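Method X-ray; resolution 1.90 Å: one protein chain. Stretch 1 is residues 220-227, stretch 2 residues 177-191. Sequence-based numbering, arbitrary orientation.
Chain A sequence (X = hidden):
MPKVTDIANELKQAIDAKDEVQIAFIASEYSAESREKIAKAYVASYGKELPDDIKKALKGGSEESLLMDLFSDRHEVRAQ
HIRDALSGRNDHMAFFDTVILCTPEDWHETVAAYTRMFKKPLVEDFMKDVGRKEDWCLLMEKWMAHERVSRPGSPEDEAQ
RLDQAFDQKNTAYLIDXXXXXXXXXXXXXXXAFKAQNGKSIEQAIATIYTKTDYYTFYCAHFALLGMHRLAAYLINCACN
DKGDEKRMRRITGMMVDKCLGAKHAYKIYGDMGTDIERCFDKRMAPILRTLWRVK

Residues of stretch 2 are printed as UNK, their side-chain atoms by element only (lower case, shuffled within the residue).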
# COMPACT_ATOMS: atom_id res chain seq x y z
N ALA A 220 2.71 -7.92 7.19
CA ALA A 220 2.38 -7.31 8.49
C ALA A 220 3.64 -6.88 9.23
O ALA A 220 3.71 -5.78 9.80
CB ALA A 220 1.58 -8.29 9.32
N HIS A 221 4.63 -7.77 9.24
CA HIS A 221 5.97 -7.48 9.76
C HIS A 221 6.59 -6.20 9.19
O HIS A 221 7.00 -5.31 9.93
CB HIS A 221 6.88 -8.69 9.51
CG HIS A 221 8.34 -8.38 9.62
ND1 HIS A 221 8.97 -8.19 10.83
CD2 HIS A 221 9.29 -8.24 8.67
CE1 HIS A 221 10.25 -7.93 10.62
NE2 HIS A 221 10.47 -7.96 9.32
N PHE A 222 6.67 -6.11 7.86
CA PHE A 222 7.18 -4.90 7.21
C PHE A 222 6.33 -3.68 7.52
O PHE A 222 6.87 -2.59 7.77
CB PHE A 222 7.26 -5.08 5.69
CG PHE A 222 8.42 -5.93 5.24
CD1 PHE A 222 8.21 -7.02 4.40
CD2 PHE A 222 9.71 -5.64 5.64
CE1 PHE A 222 9.27 -7.81 3.98
CE2 PHE A 222 10.77 -6.43 5.22
CZ PHE A 222 10.55 -7.51 4.39
N ALA A 223 5.01 -3.85 7.51
CA ALA A 223 4.09 -2.73 7.76
C ALA A 223 4.38 -2.14 9.13
O ALA A 223 4.51 -0.93 9.27
CB ALA A 223 2.64 -3.20 7.70
N LEU A 224 4.50 -3.01 10.13
CA LEU A 224 4.77 -2.58 11.50
C LEU A 224 6.14 -1.91 11.62
O LEU A 224 6.30 -0.99 12.42
CB LEU A 224 4.64 -3.76 12.47
CG LEU A 224 3.22 -4.33 12.55
CD1 LEU A 224 3.18 -5.67 13.28
CD2 LEU A 224 2.25 -3.30 13.19
N LEU A 225 7.11 -2.35 10.82
CA LEU A 225 8.43 -1.71 10.79
C LEU A 225 8.37 -0.33 10.14
O LEU A 225 9.14 0.57 10.48
CB LEU A 225 9.45 -2.57 10.05
CG LEU A 225 9.92 -3.83 10.77
CD1 LEU A 225 11.03 -4.51 9.97
CD2 LEU A 225 10.40 -3.47 12.17
N GLY A 226 7.47 -0.18 9.18
CA GLY A 226 7.30 1.09 8.52
C GLY A 226 6.66 0.89 7.16
O GLY A 226 7.06 -0.00 6.40
N MET A 227 5.66 1.71 6.87
CA MET A 227 4.94 1.63 5.61
C MET A 227 5.87 1.71 4.39
O MET A 227 5.61 1.08 3.37
CB MET A 227 3.87 2.71 5.55
CG MET A 227 2.67 2.44 6.45
SD MET A 227 1.72 1.00 5.92
CE MET A 227 0.98 0.51 7.47
N UNK A 177 -0.98 -10.88 18.48
CA UNK A 177 0.20 -10.03 18.57
C UNK A 177 0.37 -9.14 17.34
O UNK A 177 0.45 -7.92 17.44
c UNK A 177 4.32 -8.65 19.92
c UNK A 177 3.41 -9.80 17.58
c UNK A 177 4.55 -9.01 17.57
c UNK A 177 1.47 -10.85 18.79
c UNK A 177 2.72 -10.01 18.77
c UNK A 177 3.18 -9.41 19.93
c UNK A 177 5.00 -8.43 18.74
N UNK A 178 0.45 -9.76 16.16
CA UNK A 178 0.63 -8.98 14.94
C UNK A 178 -0.58 -8.08 14.65
O UNK A 178 -0.43 -7.00 14.09
c UNK A 178 4.01 -12.04 14.48
c UNK A 178 5.03 -11.27 13.97
c UNK A 178 2.40 -10.39 13.82
c UNK A 178 2.71 -11.61 14.40
c UNK A 178 3.43 -9.61 13.32
c UNK A 178 0.99 -9.89 13.76
c UNK A 178 4.75 -10.04 13.39
N UNK A 179 -1.77 -8.51 15.06
CA UNK A 179 -2.97 -7.73 14.84
C UNK A 179 -3.20 -6.55 15.78
O UNK A 179 -4.01 -5.66 15.47
N UNK A 180 -2.51 -6.50 16.92
CA UNK A 180 -2.77 -5.45 17.92
C UNK A 180 -1.54 -4.71 18.47
O UNK A 180 -1.68 -3.72 19.20
o UNK A 180 -2.79 -6.97 19.85
c UNK A 180 -3.57 -6.00 19.15
c UNK A 180 -4.90 -6.63 18.72
N UNK A 181 -0.34 -5.18 18.15
CA UNK A 181 0.85 -4.51 18.65
C UNK A 181 1.01 -3.16 17.95
O UNK A 181 0.83 -3.06 16.74
c UNK A 181 3.27 -4.77 19.27
c UNK A 181 2.52 -5.45 17.00
c UNK A 181 2.13 -5.36 18.47
N UNK A 182 1.33 -2.11 18.72
CA UNK A 182 1.57 -0.81 18.10
C UNK A 182 2.89 -0.85 17.35
O UNK A 182 3.81 -1.52 17.80
c UNK A 182 0.91 -0.57 20.42
c UNK A 182 1.65 0.15 19.30
c UNK A 182 1.24 -2.02 20.19
N UNK A 183 2.98 -0.15 16.22
CA UNK A 183 4.20 -0.14 15.44
C UNK A 183 5.39 0.35 16.25
O UNK A 183 6.49 -0.19 16.16
c UNK A 183 4.04 0.74 14.20
o UNK A 183 3.04 0.22 13.34
N UNK A 184 5.16 1.40 17.04
CA UNK A 184 6.25 2.00 17.80
C UNK A 184 6.91 0.97 18.71
O UNK A 184 8.10 1.07 18.98
c UNK A 184 5.76 3.20 18.59
N UNK A 185 6.13 0.00 19.19
CA UNK A 185 6.64 -1.03 20.09
C UNK A 185 7.23 -2.18 19.30
O UNK A 185 8.17 -2.85 19.74
c UNK A 185 4.78 -0.46 21.75
o UNK A 185 3.62 -0.18 23.81
o UNK A 185 3.61 -2.19 22.90
c UNK A 185 5.50 -1.56 20.98
c UNK A 185 3.94 -0.98 22.90
N UNK A 186 6.67 -2.43 18.12
CA UNK A 186 7.11 -3.58 17.33
C UNK A 186 8.61 -3.53 17.02
O UNK A 186 9.32 -4.52 17.19
c UNK A 186 7.52 -4.83 14.13
o UNK A 186 7.58 -8.33 12.99
c UNK A 186 7.29 -7.19 13.72
c UNK A 186 6.44 -7.29 14.80
c UNK A 186 6.31 -3.69 16.04
c UNK A 186 6.66 -4.92 15.22
c UNK A 186 6.13 -6.16 15.55
c UNK A 186 7.83 -5.96 13.37
N UNK A 187 9.08 -2.36 16.58
CA UNK A 187 10.47 -2.20 16.16
C UNK A 187 11.48 -2.63 17.23
O UNK A 187 12.40 -3.40 16.94
c UNK A 187 9.50 -0.19 14.93
n UNK A 187 8.72 1.44 13.26
n UNK A 187 6.83 2.39 12.36
n UNK A 187 7.48 2.95 14.50
c UNK A 187 7.67 2.25 13.38
c UNK A 187 10.70 -0.75 15.70
c UNK A 187 9.72 1.19 14.30
N UNK A 188 11.33 -2.12 18.47
CA UNK A 188 12.23 -2.59 19.54
C UNK A 188 12.09 -4.09 19.82
O UNK A 188 13.08 -4.75 20.13
c UNK A 188 11.78 -1.77 20.77
c UNK A 188 10.44 -1.15 20.38
c UNK A 188 10.47 -1.01 18.90
N UNK A 189 10.87 -4.61 19.73
CA UNK A 189 10.64 -6.04 19.90
C UNK A 189 11.37 -6.87 18.84
O UNK A 189 11.98 -7.90 19.15
c UNK A 189 7.02 -5.82 21.23
c UNK A 189 8.51 -5.73 21.16
c UNK A 189 8.90 -7.89 19.87
c UNK A 189 9.14 -6.35 19.91
N UNK A 190 11.31 -6.42 17.59
CA UNK A 190 11.95 -7.16 16.49
C UNK A 190 13.46 -7.16 16.67
O UNK A 190 14.13 -8.14 16.36
c UNK A 190 11.57 -6.57 15.15
N UNK A 191 13.99 -6.04 17.16
CA UNK A 191 15.42 -5.94 17.39
C UNK A 191 15.86 -6.84 18.54
O UNK A 191 16.89 -7.50 18.47
c UNK A 191 15.81 -4.49 17.68
c UNK A 191 16.76 -2.66 16.25
o UNK A 191 16.85 -2.54 15.00
o UNK A 191 16.48 -1.71 17.01
c UNK A 191 16.99 -4.02 16.85
O HOH W 1 3.43 1.21 10.86

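Position 177 carries one carbon and then a ring of six carbons, with nothing polar on it. This is phenylalanine, F177, and its ring makes no contact with stretch 1. Position 178 repeats the pattern, one carbon leading to a bare six-carbon ring, but here the ring reaches the end of L224. It is F178; its CD1 lies 3.9 Å from L224 CD1, approached obliquely. Position 179 has no side-chain atoms and is G179, where a CB would have pointed away from stretch 1.

At position 180 one carbon bears an oxygen and a carbon, the fork of threonine: T180, turned away. Position 181 has three carbons, the first carrying the other two, so it is V181. Its CG1 sits 3.8 Å from L224 CD1, a second wall for that leucine. At position 182 three carbons close a ring onto the backbone N; P182 takes the N-cap position, and its carbonyl accepts the backbone bond from the N of position 186.

Position 183 shows one carbon and one oxygen, a serine. In S183 the CB packs 3.4 Å from L224 O, while OG is 2.7 Å from a water that donates to A223 O at 2.9 Å, bridging a gap too wide for a direct bond. Position 184, a single carbon, is A184, pointing away. Position 185 has three carbons, the third carrying two oxygens and no nitrogen, which makes it a carboxylate: glutamate, E185, out of reach here, both oxygens hydrogen-bonded elsewhere in the structure.

Position 186 has one carbon, a six-carbon ring and an oxygen at its far end, 2.6 Å from H221 ND1. That is tyrosine, Y186. The short distance from OH to ND1 is a hydrogen bond in which either partner could donate. Position 187 runs three carbons, a nitrogen, then a carbon holding two more nitrogens: arginine, R187. Its NE donates to L225 O at 2.9 Å, nearly straight at 163°.

At position 188 three carbons again close onto the backbone N. P188 has no amide hydrogen to give, and the helix kinks there. Position 189 has four carbons, forked at the first with one arm two carbons long, hence I189, out of reach. Position 190 is one carbon directed toward stretch 1: A190, whose CB is 4.5 Å from L225 CD2. Position 191, three carbons ending in two oxygens, is E191, also out of reach.

The design centres on L224, which loses the most surface to the other stretch. Its CB lies over the Y186 ring, 3.8 Å from the centroid, while CD1 meets F178 and V181. L225 CD2 takes the edge of that same ring, 3.7 Å from Y186 CD2. Polar groups then fix the pose: Y186 reaches H221, and R187 holds a carbonyl at the helix end. There G226 follows with positive phi, where a CB would jam against the preceding carbonyl.

Stretch 2 (177-191) FFGTVPSAEYRPIAE
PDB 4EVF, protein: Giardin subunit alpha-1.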